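Local structure of alanine racemase 1 (Caldanaerobacter subterraneus subsp. tengcongensis MB4, 4Y2W) at residues Thr89-Leu94 against Ala112-Lys117; Glu153-Asn156 against Ile161-Gly164. The protein belongs to the alanine racemase family, whose members join an N-terminal TIM-barrel domain to a C-terminal domain rich in beta strands. The protein carries 1 engineered substitution. One frame throughout, in Å; residues are numbered along the deposited sequence.

How the contacts relate
Both contacts lie on the outside of the parallel eight-stranded barrel and follow one another along the chain without nesting or crossing. Contact 1 comes first: the loop after strand 83-85 meets helix 109-121, closing an excursion through helix 94-99 and strand 103-106. The chain then runs through strand 126-131 and helix 144-155, and contact 2 closes the short turn that brings it back as strand 160-166. Their centres are about 15 Å apart, yet they touch directly: K113 NZ forms a 3.0 Å salt bridge with E153 OE1, and A112 CB packs on M154 CE at 3.8 Å. Helix 109-121 therefore bridges the two contacts.

Contact 1: residues Thr89-Leu94 against Ala112-Lys117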
ATOM      1  N   THR A  89       2.881  10.088  20.170  1.00 46.93           N
ATOM      2  CA  THR A  89       4.134  10.673  19.699  1.00 46.58           C
ATOM      3  C   THR A  89       5.212  10.341  20.733  1.00 47.52           C
ATOM      4  O   THR A  89       5.185  10.889  21.837  1.00 48.40           O
ATOM      5  CB  THR A  89       4.021  12.203  19.540  1.00 45.69           C
ATOM      6  OG1 THR A  89       3.073  12.514  18.511  1.00 44.21           O
ATOM      7  CG2 THR A  89       5.375  12.821  19.188  1.00 44.90           C
ATOM      8  N   PRO A  90       6.160   9.443  20.389  1.00 48.03           N
ATOM      9  CA  PRO A  90       7.172   8.997  21.358  1.00 47.95           C
ATOM     10  C   PRO A  90       7.950  10.140  22.016  1.00 48.05           C
ATOM     11  O   PRO A  90       8.107  11.195  21.403  1.00 48.13           O
ATOM     12  CB  PRO A  90       8.123   8.147  20.511  1.00 48.41           C
ATOM     13  CG  PRO A  90       7.309   7.695  19.352  1.00 48.68           C
ATOM     14  CD  PRO A  90       6.339   8.801  19.073  1.00 48.23           C
ATOM     15  N   PRO A  91       8.439   9.932  23.256  1.00 49.17           N
ATOM     16  CA  PRO A  91       9.244  10.930  23.981  1.00 50.11           C
ATOM     17  C   PRO A  91      10.428  11.484  23.184  1.00 49.77           C
ATOM     18  O   PRO A  91      10.760  12.663  23.305  1.00 49.66           O
ATOM     19  CB  PRO A  91       9.745  10.153  25.202  1.00 50.44           C
ATOM     20  CG  PRO A  91       8.687   9.137  25.446  1.00 50.33           C
ATOM     21  CD  PRO A  91       8.179   8.743  24.087  1.00 50.00           C
ATOM     22  N   THR A  92      11.043  10.631  22.373  1.00 50.58           N
ATOM     23  CA  THR A  92      12.173  11.011  21.532  1.00 51.34           C
ATOM     24  C   THR A  92      11.816  12.007  20.414  1.00 51.91           C
ATOM     25  O   THR A  92      12.698  12.700  19.904  1.00 52.17           O
ATOM     26  CB  THR A  92      12.802   9.762  20.887  1.00 51.93           C
ATOM     27  OG1 THR A  92      11.779   8.998  20.230  1.00 52.77           O
ATOM     28  CG2 THR A  92      13.484   8.891  21.944  1.00 50.99           C
ATOM     29  N   GLN A  93      10.542  12.075  20.033  1.00 51.96           N
ATOM     30  CA  GLN A  93      10.094  12.963  18.954  1.00 52.98           C
ATOM     31  C   GLN A  93       9.274  14.159  19.448  1.00 53.15           C
ATOM     32  O   GLN A  93       8.573  14.800  18.658  1.00 51.30           O
ATOM     33  CB  GLN A  93       9.262  12.168  17.942  1.00 53.92           C
ATOM     34  CG  GLN A  93       9.972  10.960  17.354  1.00 55.24           C
ATOM     35  CD  GLN A  93       9.060  10.110  16.488  1.00 56.25           C
ATOM     36  OE1 GLN A  93       8.204  10.628  15.764  1.00 56.86           O
ATOM     37  NE2 GLN A  93       9.243   8.793  16.553  1.00 56.33           N
ATOM     38  N   LEU A  94       9.364  14.470  20.740  1.00 53.96           N
ATOM     39  CA  LEU A  94       8.519  15.508  21.330  1.00 54.59           C
ATOM     40  C   LEU A  94       8.925  16.915  20.917  1.00 55.13           C
ATOM     41  O   LEU A  94       8.096  17.822  20.926  1.00 54.72           O
ATOM     42  CB  LEU A  94       8.517  15.408  22.858  1.00 55.73           C
ATOM     43  CG  LEU A  94       7.690  14.270  23.460  1.00 56.16           C
ATOM     44  CD1 LEU A  94       7.881  14.227  24.972  1.00 56.36           C
ATOM     45  CD2 LEU A  94       6.215  14.414  23.113  1.00 56.13           C
ATOM     46  N   ALA A 112       2.082  13.660  29.969  1.00 50.21           N
ATOM     47  CA  ALA A 112       1.782  15.091  30.027  1.00 50.47           C
ATOM     48  C   ALA A 112       2.942  15.897  30.608  1.00 51.04           C
ATOM     49  O   ALA A 112       3.258  16.974  30.108  1.00 50.03           O
ATOM     50  CB  ALA A 112       0.522  15.330  30.843  1.00 50.67           C
ATOM     51  N   LYS A 113       3.563  15.373  31.662  1.00 54.01           N
ATOM     52  CA  LYS A 113       4.738  16.002  32.278  1.00 56.76           C
ATOM     53  C   LYS A 113       5.904  16.097  31.299  1.00 56.34           C
ATOM     54  O   LYS A 113       6.529  17.151  31.175  1.00 55.74           O
ATOM     55  CB  LYS A 113       5.192  15.220  33.518  1.00 59.52           C
ATOM     56  CG  LYS A 113       4.282  15.348  34.732  1.00 62.03           C
ATOM     57  CD  LYS A 113       4.845  14.567  35.914  1.00 64.92           C
ATOM     58  CE  LYS A 113       3.871  14.505  37.083  1.00 66.84           C
ATOM     59  NZ  LYS A 113       3.511  15.855  37.604  1.00 67.66           N
ATOM     60  N   GLU A 114       6.192  14.987  30.621  1.00 57.12           N
ATOM     61  CA  GLU A 114       7.263  14.931  29.619  1.00 56.87           C
ATOM     62  C   GLU A 114       7.014  15.906  28.471  1.00 54.98           C
ATOM     63  O   GLU A 114       7.954  16.503  27.943  1.00 55.55           O
ATOM     64  CB  GLU A 114       7.415  13.508  29.066  1.00 58.30           C
ATOM     65  CG  GLU A 114       8.001  12.510  30.057  1.00 59.37           C
ATOM     66  CD  GLU A 114       7.880  11.066  29.591  1.00 60.90           C
ATOM     67  OE1 GLU A 114       7.947  10.158  30.448  1.00 61.36           O
ATOM     68  OE2 GLU A 114       7.716  10.830  28.375  1.00 61.87           O
ATOM     69  N   LEU A 115       5.752  16.065  28.085  1.00 53.38           N
ATOM     70  CA  LEU A 115       5.392  17.050  27.070  1.00 53.39           C
ATOM     71  C   LEU A 115       5.582  18.468  27.603  1.00 54.24           C
ATOM     72  O   LEU A 115       6.162  19.312  26.920  1.00 54.27           O
ATOM     73  CB  LEU A 115       3.950  16.845  26.590  1.00 52.53           C
ATOM     74  CG  LEU A 115       3.427  17.811  25.513  1.00 52.10           C
ATOM     75  CD1 LEU A 115       4.369  17.904  24.317  1.00 51.55           C
ATOM     76  CD2 LEU A 115       2.036  17.394  25.060  1.00 51.58           C
ATOM     77  N   GLU A 116       5.099  18.720  28.821  1.00 55.82           N
ATOM     78  CA  GLU A 116       5.220  20.040  29.457  1.00 55.88           C
ATOM     79  C   GLU A 116       6.682  20.469  29.521  1.00 54.94           C
ATOM     80  O   GLU A 116       7.013  21.604  29.183  1.00 54.08           O
ATOM     81  CB  GLU A 116       4.622  20.035  30.873  1.00 57.16           C
ATOM     82  CG  GLU A 116       4.387  21.431  31.449  1.00 58.27           C
ATOM     83  CD  GLU A 116       4.245  21.471  32.965  1.00 58.22           C
ATOM     84  OE1 GLU A 116       4.583  20.480  33.646  1.00 58.11           O
ATOM     85  OE2 GLU A 116       3.798  22.516  33.485  1.00 59.32           O
ATOM     86  N   LYS A 117       7.543  19.547  29.944  1.00 54.48           N
ATOM     87  CA  LYS A 117       8.985  19.781  30.031  1.00 55.85           C
ATOM     88  C   LYS A 117       9.552  20.359  28.729  1.00 56.49           C
ATOM     89  O   LYS A 117      10.287  21.349  28.749  1.00 57.26           O
ATOM     90  CB  LYS A 117       9.697  18.472  30.389  1.00 56.91           C
ATOM     91  CG  LYS A 117      11.175  18.602  30.725  1.00 58.75           C
ATOM     92  CD  LYS A 117      11.725  17.281  31.253  1.00 60.54           C
ATOM     93  CE  LYS A 117      13.238  17.176  31.103  1.00 62.36           C
ATOM     94  NZ  LYS A 117      13.975  18.073  32.037  1.00 63.38           N
TER
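L94 lays its CD1 methyl over the face of the E114 carbonyl, with CD1 3.7 Å from E114 O and 4.0 Å from E114 C. The methyl stands almost square to the C=O bond, above the group and not at the end of the oxygen. The same CD1 is 4.2 Å from E114 CB, so one branch of the leucine covers both backbone and side chain of a single helical residue. The other branch turns to the next residue: L94 CD2 meets L115 CD1 at 4.1 Å, the two leucines crossing obliquely. The L115 side chain ends nearer the loop than its CB direction suggests, because CG is swung opposite the backbone N (chi1 -180°). L115 also packs on I97 and V98 of helix 94-99, on L160, and on A126 and V128 of strand 126-131.

At the solvent-facing border, E114 runs out extended beyond CG and brings a single carboxylate oxygen to the P91 ring. E114 OE2 is 3.5 Å from P91 CG and 3.8 Å from P91 CB, coming in at a slant over the CB-CG edge of the ring, neither above its centre nor in its plane. The loop itself is folded into a tight turn by the Q93 N to P90 O hydrogen bond of 2.9 Å. Elsewhere on the loop, T92 OG1 and Q93 NE2 each hydrogen-bond D4 O of the second subunit. The contact thus joins the loop entering helix 94-99 to the neighbouring helix 109-121 on the barrel's outer layer. Its chemistry is graded, leucine methyls inside and a carboxylate against proline carbons at the partly exposed border, so shape and dispersion, not directional bonds between the segments, set the fit.

Contact 2: residues Glu153-Asn156 against Ile161-Gly164; sequences EMAN and ILEG
The peptide plane joining M154 to A155 is the flat group here, and L162 covers one of its faces: CD2 stands nearly straight above A155 N, at 3.6 Å. On the opposite side of the plane lie the backbones of E153 and N156, where the chain turns round. Around the rim of the plane, A155 CB lies almost in it, 3.8 Å from L162 CD2, whereas M154 CB rises on the covered side and is 4.2 Å from that same methyl. This is the helix-to-strand closure of a beta-alpha-beta unit in the TIM barrel, formed by strand 126-131, helix 144-155 and strand 160-166.

A single leucine branch thus carries the whole meeting, fitting CD2 against the backbone between two consecutive helical residues. L162 reaches out with CG anti to the backbone N (chi1 -163°), and it also packs on V128 and I130 of the neighbouring strand. M154 starts toward the strand at CB, but its extended chain then leads away, to I130, Y141 and I109; it lines the layer between helix and barrel and leaves the L162 methyl to meet its root.

The strand is kinked where it supplies this leucine, for L162 is the centre of an inverse gamma turn. Its neighbours remain tied into the sheet: I161 bonds through its backbone to A126 and V128, E163 to L203, and G164 to I130. The gamma turn itself is closed by a weak bond from E163 N to I161 O, 3.0 Å long.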
ATOM      1  N   GLU A 153      -4.797  18.058  37.279  1.00 53.57           N
ATOM      2  CA  GLU A 153      -3.404  18.475  37.409  1.00 53.11           C
ATOM      3  C   GLU A 153      -2.933  19.139  36.118  1.00 53.94           C
ATOM      4  O   GLU A 153      -2.319  20.211  36.149  1.00 53.25           O
ATOM      5  CB  GLU A 153      -2.510  17.283  37.758  1.00 53.07           C
ATOM      6  CG  GLU A 153      -1.151  17.684  38.317  1.00 53.67           C
ATOM      7  CD  GLU A 153      -0.334  16.505  38.826  1.00 54.45           C
ATOM      8  OE1 GLU A 153       0.901  16.659  38.949  1.00 53.58           O
ATOM      9  OE2 GLU A 153      -0.914  15.429  39.102  1.00 54.22           O
ATOM     10  N   MET A 154      -3.245  18.510  34.985  1.00 54.27           N
ATOM     11  CA  MET A 154      -2.897  19.043  33.664  1.00 53.55           C
ATOM     12  C   MET A 154      -3.436  20.453  33.437  1.00 55.05           C
ATOM     13  O   MET A 154      -2.792  21.265  32.771  1.00 54.90           O
ATOM     14  CB  MET A 154      -3.422  18.126  32.560  1.00 52.60           C
ATOM     15  CG  MET A 154      -2.684  16.803  32.443  1.00 52.20           C
ATOM     16  SD  MET A 154      -3.401  15.747  31.173  1.00 50.86           S
ATOM     17  CE  MET A 154      -2.996  14.122  31.809  1.00 51.18           C
ATOM     18  N   ALA A 155      -4.614  20.737  33.988  1.00 57.35           N
ATOM     19  CA  ALA A 155      -5.222  22.066  33.883  1.00 59.22           C
ATOM     20  C   ALA A 155      -4.383  23.141  34.575  1.00 61.55           C
ATOM     21  O   ALA A 155      -4.457  24.318  34.218  1.00 62.59           O
ATOM     22  CB  ALA A 155      -6.626  22.044  34.463  1.00 59.32           C
ATOM     23  N   ASN A 156      -3.592  22.727  35.563  1.00 63.63           N
ATOM     24  CA  ASN A 156      -2.737  23.634  36.323  1.00 64.78           C
ATOM     25  C   ASN A 156      -1.282  23.650  35.856  1.00 63.89           C
ATOM     26  O   ASN A 156      -0.442  24.317  36.462  1.00 63.38           O
ATOM     27  CB  ASN A 156      -2.805  23.270  37.809  1.00 66.40           C
ATOM     28  CG  ASN A 156      -4.235  23.125  38.307  1.00 67.26           C
ATOM     29  OD1 ASN A 156      -5.113  23.912  37.948  1.00 65.87           O
ATOM     30  ND2 ASN A 156      -4.476  22.113  39.136  1.00 68.62           N
ATOM     31  N   ILE A 161      -1.768  23.599  27.229  1.00 55.34           N
ATOM     32  CA  ILE A 161      -3.087  24.197  27.062  1.00 54.69           C
ATOM     33  C   ILE A 161      -4.073  23.044  26.919  1.00 55.36           C
ATOM     34  O   ILE A 161      -3.980  22.248  25.982  1.00 55.69           O
ATOM     35  CB  ILE A 161      -3.188  25.100  25.814  1.00 54.32           C
ATOM     36  CG1 ILE A 161      -2.063  26.140  25.795  1.00 53.81           C
ATOM     37  CG2 ILE A 161      -4.544  25.797  25.777  1.00 54.50           C
ATOM     38  CD1 ILE A 161      -1.996  26.943  24.510  1.00 53.38           C
ATOM     39  N   LEU A 162      -5.010  22.959  27.857  1.00 55.12           N
ATOM     40  CA  LEU A 162      -5.978  21.874  27.897  1.00 54.48           C
ATOM     41  C   LEU A 162      -7.196  22.245  27.042  1.00 54.70           C
ATOM     42  O   LEU A 162      -8.267  22.587  27.557  1.00 54.57           O
ATOM     43  CB  LEU A 162      -6.350  21.590  29.355  1.00 54.42           C
ATOM     44  CG  LEU A 162      -7.025  20.269  29.720  1.00 55.45           C
ATOM     45  CD1 LEU A 162      -6.460  19.093  28.941  1.00 56.22           C
ATOM     46  CD2 LEU A 162      -6.873  20.033  31.215  1.00 55.55           C
ATOM     47  N   GLU A 163      -7.008  22.161  25.724  1.00 53.35           N
ATOM     48  CA  GLU A 163      -7.977  22.655  24.744  1.00 52.31           C
ATOM     49  C   GLU A 163      -9.147  21.711  24.485  1.00 52.37           C
ATOM     50  O   GLU A 163     -10.284  22.162  24.342  1.00 53.24           O
ATOM     51  CB  GLU A 163      -7.274  22.933  23.416  1.00 52.12           C
ATOM     52  CG  GLU A 163      -8.147  23.603  22.367  1.00 52.02           C
ATOM     53  CD  GLU A 163      -7.449  23.726  21.030  1.00 51.80           C
ATOM     54  OE1 GLU A 163      -7.169  22.682  20.405  1.00 52.26           O
ATOM     55  OE2 GLU A 163      -7.184  24.864  20.599  1.00 52.41           O
ATOM     56  N   GLY A 164      -8.875  20.413  24.395  1.00 52.07           N
ATOM     57  CA  GLY A 164      -9.908  19.452  24.011  1.00 51.53           C
ATOM     58  C   GLY A 164      -9.999  18.208  24.867  1.00 51.85           C
ATOM     59  O   GLY A 164      -9.106  17.900  25.659  1.00 51.66           O
TER